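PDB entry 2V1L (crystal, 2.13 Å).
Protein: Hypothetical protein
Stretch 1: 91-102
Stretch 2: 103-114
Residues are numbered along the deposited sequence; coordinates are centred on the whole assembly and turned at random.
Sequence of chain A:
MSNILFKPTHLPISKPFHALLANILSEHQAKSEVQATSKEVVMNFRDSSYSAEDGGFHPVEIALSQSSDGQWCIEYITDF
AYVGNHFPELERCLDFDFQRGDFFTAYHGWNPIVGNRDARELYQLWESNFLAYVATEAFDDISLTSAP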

# COMPACT_ATOMS: atom_id res chain seq x y z
N GLU A 91 3.30 -13.30 5.10
CA GLU A 91 3.75 -12.42 6.17
C GLU A 91 3.79 -11.01 5.61
O GLU A 91 3.97 -10.84 4.41
N ARG A 92 3.63 -10.00 6.49
CA ARG A 92 3.86 -8.61 6.11
C ARG A 92 5.30 -8.55 5.62
O ARG A 92 6.19 -9.14 6.24
N CYS A 93 5.52 -7.86 4.52
CA CYS A 93 6.84 -7.82 3.89
C CYS A 93 7.40 -6.41 3.99
O CYS A 93 8.54 -6.21 4.41
N LEU A 94 6.57 -5.45 3.59
CA LEU A 94 6.79 -4.03 3.79
C LEU A 94 5.49 -3.50 4.36
O LEU A 94 4.41 -3.89 3.90
N ASP A 95 5.58 -2.61 5.31
CA ASP A 95 4.38 -2.02 5.93
C ASP A 95 4.67 -0.54 6.18
O ASP A 95 5.72 -0.20 6.72
N PHE A 96 3.76 0.33 5.76
CA PHE A 96 3.89 1.75 6.05
C PHE A 96 2.67 2.11 6.87
O PHE A 96 1.59 2.09 6.35
N ASP A 97 2.85 2.38 8.15
CA ASP A 97 1.70 2.57 9.04
C ASP A 97 1.58 4.05 9.38
O ASP A 97 2.35 4.58 10.18
N PHE A 98 0.64 4.74 8.74
CA PHE A 98 0.56 6.19 8.88
C PHE A 98 -0.14 6.61 10.19
O PHE A 98 0.26 7.58 10.82
N GLN A 99 -1.17 5.86 10.60
CA GLN A 99 -1.81 5.99 11.91
C GLN A 99 -0.79 6.08 13.03
O GLN A 99 -0.89 6.92 13.93
N ARG A 100 0.21 5.21 12.98
CA ARG A 100 1.15 5.05 14.07
C ARG A 100 2.48 5.75 13.84
O ARG A 100 3.27 5.98 14.78
N GLY A 101 2.75 6.10 12.58
CA GLY A 101 4.01 6.75 12.23
C GLY A 101 5.22 5.82 12.13
O GLY A 101 6.34 6.27 12.29
N ASP A 102 4.99 4.54 11.86
CA ASP A 102 6.10 3.56 11.74
C ASP A 102 6.10 2.85 10.39
O ASP A 102 5.06 2.70 9.77
N PHE A 103 7.28 2.38 9.98
CA PHE A 103 7.39 1.48 8.83
C PHE A 103 8.06 0.20 9.26
O PHE A 103 8.81 0.18 10.24
N PHE A 104 7.80 -0.87 8.52
CA PHE A 104 8.41 -2.15 8.75
C PHE A 104 8.99 -2.78 7.48
O PHE A 104 8.37 -2.76 6.41
N THR A 105 10.14 -3.40 7.66
CA THR A 105 10.68 -4.33 6.71
C THR A 105 11.23 -5.53 7.49
O THR A 105 11.57 -5.38 8.65
N ALA A 106 11.34 -6.70 6.86
CA ALA A 106 11.88 -7.86 7.55
C ALA A 106 13.33 -7.64 8.02
O ALA A 106 13.73 -8.15 9.06
N TYR A 107 14.07 -6.80 7.28
CA TYR A 107 15.42 -6.38 7.66
C TYR A 107 15.53 -5.20 8.61
O TYR A 107 16.35 -5.24 9.52
N HIS A 108 14.76 -4.14 8.35
CA HIS A 108 14.83 -2.90 9.13
C HIS A 108 14.13 -3.01 10.46
O HIS A 108 14.37 -2.18 11.33
N GLY A 109 13.26 -4.01 10.62
CA GLY A 109 12.30 -4.02 11.74
C GLY A 109 11.41 -2.78 11.70
O GLY A 109 11.14 -2.22 10.62
N TRP A 110 10.94 -2.34 12.88
CA TRP A 110 10.13 -1.12 13.08
C TRP A 110 10.98 0.10 13.33
O TRP A 110 11.83 0.10 14.23
N ASN A 111 10.69 1.16 12.58
CA ASN A 111 11.35 2.46 12.74
C ASN A 111 10.37 3.59 12.41
O ASN A 111 9.44 3.41 11.63
N PRO A 112 10.54 4.75 13.05
CA PRO A 112 9.60 5.81 12.77
C PRO A 112 9.83 6.42 11.40
O PRO A 112 10.95 6.37 10.87
N ILE A 113 8.78 6.97 10.83
CA ILE A 113 8.81 7.50 9.47
C ILE A 113 9.35 8.96 9.37
O ILE A 113 10.19 9.26 8.52
N VAL A 114 8.88 9.82 10.27
CA VAL A 114 8.99 11.30 10.14
C VAL A 114 10.19 11.88 9.36
O VAL A 114 10.05 12.21 8.16

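The backbone sets the rules here. Strands 95-97 and 103-105 run antiparallel, and Asp 95 and Phe 104 form a hydrogen-bonded pair: Asp 95 N to Phe 104 O is 3.0 Å, and Phe 104 N to Asp 95 O is 2.8 Å. Their side chains therefore share one face, CB to CB 3.9 Å, both with chi1 t. Phe 104, at chi2 87°, brings its ring edge to the backbone of Arg 92, CE2 to O 4.0 Å. Arg 92, m then extended t, t, carries NH1 4.0 Å from Trp 110 CH2 and 3.8 Å from Asp 95 OD2, a long salt bridge of charge alone. Trp 110 (m) reaches back so that its edge meets both groups.

The opposite face holds Phe 96 (m) and Phe 103 (p). Phe 96 CD1 packs 3.9 Å from Phe 103 CB, while the Phe 103 ring leads away from the first stretch.

Near the turn, Ile 113 (m, t) points in and sets CD1 3.3 Å from Asp 102 O and 3.9 Å from Asp 97 O; its N anchors to Gly 101 O at 2.9 Å. Asp 97, chi1 t, accepts Arg 100 N at OD1, 3.1 Å. A water donates to Cys 93 O, its O 2.6 Å away, and accepts from Ala 106 N at 2.8 Å, joining the two stretches.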

# COMPACT_ATOMS: atom_id res chain seq x y z
CB GLU A 91 5.17 -12.80 6.59
CG GLU A 91 5.29 -14.16 7.26
CD GLU A 91 6.55 -14.30 8.12
OE1 GLU A 91 7.12 -13.27 8.54
OE2 GLU A 91 6.96 -15.44 8.39
CB ARG A 92 3.70 -7.65 7.30
CG ARG A 92 2.27 -7.58 7.88
CD ARG A 92 2.16 -6.38 8.81
NE ARG A 92 0.94 -6.41 9.61
CZ ARG A 92 0.67 -5.58 10.61
NH1 ARG A 92 1.55 -4.65 10.97
NH2 ARG A 92 -0.48 -5.69 11.26
CB CYS A 93 6.69 -8.23 2.43
SG CYS A 93 8.22 -8.16 1.52
CB LEU A 94 7.00 -3.32 2.46
CG LEU A 94 8.31 -3.47 1.69
CD1 LEU A 94 8.11 -4.33 0.49
CD2 LEU A 94 8.72 -2.06 1.21
CB ASP A 95 4.05 -2.75 7.24
CG ASP A 95 2.75 -2.25 7.87
OD1 ASP A 95 1.66 -2.41 7.27
OD2 ASP A 95 2.84 -1.69 8.97
CB PHE A 96 3.97 2.60 4.76
CG PHE A 96 5.11 2.21 3.85
CD1 PHE A 96 6.41 2.64 4.13
CD2 PHE A 96 4.90 1.36 2.76
CE1 PHE A 96 7.50 2.24 3.29
CE2 PHE A 96 5.96 0.98 1.91
CZ PHE A 96 7.26 1.41 2.20
CB ASP A 97 1.85 1.69 10.30
CG ASP A 97 0.58 1.67 11.17
OD1 ASP A 97 -0.14 2.69 11.24
OD2 ASP A 97 0.31 0.63 11.79
CB PHE A 98 -0.06 6.84 7.60
CG PHE A 98 0.72 6.53 6.34
CD1 PHE A 98 1.94 7.12 6.11
CD2 PHE A 98 0.25 5.60 5.43
CE1 PHE A 98 2.68 6.82 4.98
CE2 PHE A 98 0.97 5.29 4.30
CZ PHE A 98 2.19 5.90 4.07
CB GLN A 99 -2.71 4.78 12.19
CG GLN A 99 -4.00 4.71 11.41
CD GLN A 99 -4.80 3.41 11.64
OE1 GLN A 99 -4.24 2.29 11.69
NE2 GLN A 99 -6.12 3.55 11.75
CB ARG A 100 1.41 3.56 14.23
CG ARG A 100 1.57 3.14 15.62
CD ARG A 100 1.43 1.65 15.72
NE ARG A 100 2.14 1.26 16.90
CZ ARG A 100 1.99 0.10 17.53
NH1 ARG A 100 1.15 -0.83 17.09
NH2 ARG A 100 2.71 -0.08 18.61
CB ASP A 102 5.98 2.47 12.80
CG ASP A 102 6.28 2.96 14.21
OD1 ASP A 102 7.26 3.71 14.43
OD2 ASP A 102 5.53 2.55 15.10
CB PHE A 103 8.09 2.15 7.61
CG PHE A 103 9.58 2.27 7.74
CD1 PHE A 103 10.16 3.33 8.46
CD2 PHE A 103 10.43 1.31 7.17
CE1 PHE A 103 11.56 3.45 8.58
CE2 PHE A 103 11.84 1.41 7.30
CZ PHE A 103 12.39 2.49 8.01
CB PHE A 104 7.37 -3.11 9.32
CG PHE A 104 7.87 -4.49 9.53
CD1 PHE A 104 8.49 -4.83 10.73
CD2 PHE A 104 7.70 -5.45 8.57
CE1 PHE A 104 8.94 -6.12 10.93
CE2 PHE A 104 8.17 -6.73 8.75
CZ PHE A 104 8.79 -7.08 9.94
CB THR A 105 11.79 -3.59 5.93
OG1 THR A 105 11.23 -3.05 4.73
CG2 THR A 105 12.95 -4.45 5.65
CB ALA A 106 11.75 -9.13 6.70
CB TYR A 107 16.25 -6.07 6.42
CG TYR A 107 16.14 -7.12 5.35
CD1 TYR A 107 16.61 -8.41 5.57
CD2 TYR A 107 15.55 -6.82 4.14
CE1 TYR A 107 16.50 -9.38 4.58
CE2 TYR A 107 15.45 -7.78 3.14
CZ TYR A 107 15.92 -9.05 3.37
OH TYR A 107 15.80 -9.98 2.36
CB HIS A 108 14.17 -1.73 8.40
CG HIS A 108 14.81 -1.37 7.09
ND1 HIS A 108 15.66 -0.30 6.94
CD2 HIS A 108 14.68 -1.92 5.86
CE1 HIS A 108 16.04 -0.21 5.68
NE2 HIS A 108 15.46 -1.18 5.00
CB TRP A 110 9.30 -1.25 14.34
CG TRP A 110 8.53 -2.44 14.33
CD1 TRP A 110 8.81 -3.64 14.94
CD2 TRP A 110 7.33 -2.61 13.64
NE1 TRP A 110 7.83 -4.54 14.65
CE2 TRP A 110 6.91 -3.92 13.85
CE3 TRP A 110 6.56 -1.77 12.85
CZ2 TRP A 110 5.76 -4.39 13.32
CZ3 TRP A 110 5.42 -2.23 12.32
CH2 TRP A 110 5.03 -3.52 12.54
CB ASN A 111 12.62 2.56 11.90
CG ASN A 111 13.79 1.80 12.52
OD1 ASN A 111 14.29 2.17 13.59
ND2 ASN A 111 14.23 0.74 11.85
CB PRO A 112 9.87 6.83 13.89
CG PRO A 112 10.75 6.10 14.92
CD PRO A 112 11.53 5.14 14.08
CB ILE A 113 7.40 7.39 8.87
CG1 ILE A 113 7.08 5.93 8.50
CG2 ILE A 113 7.22 8.34 7.70
CD1 ILE A 113 5.58 5.65 8.33
CB VAL A 114 8.76 12.01 11.51
CG1 VAL A 114 9.31 13.45 11.51
CG2 VAL A 114 7.28 12.03 11.82
O HOH W 1 10.83 -7.46 4.21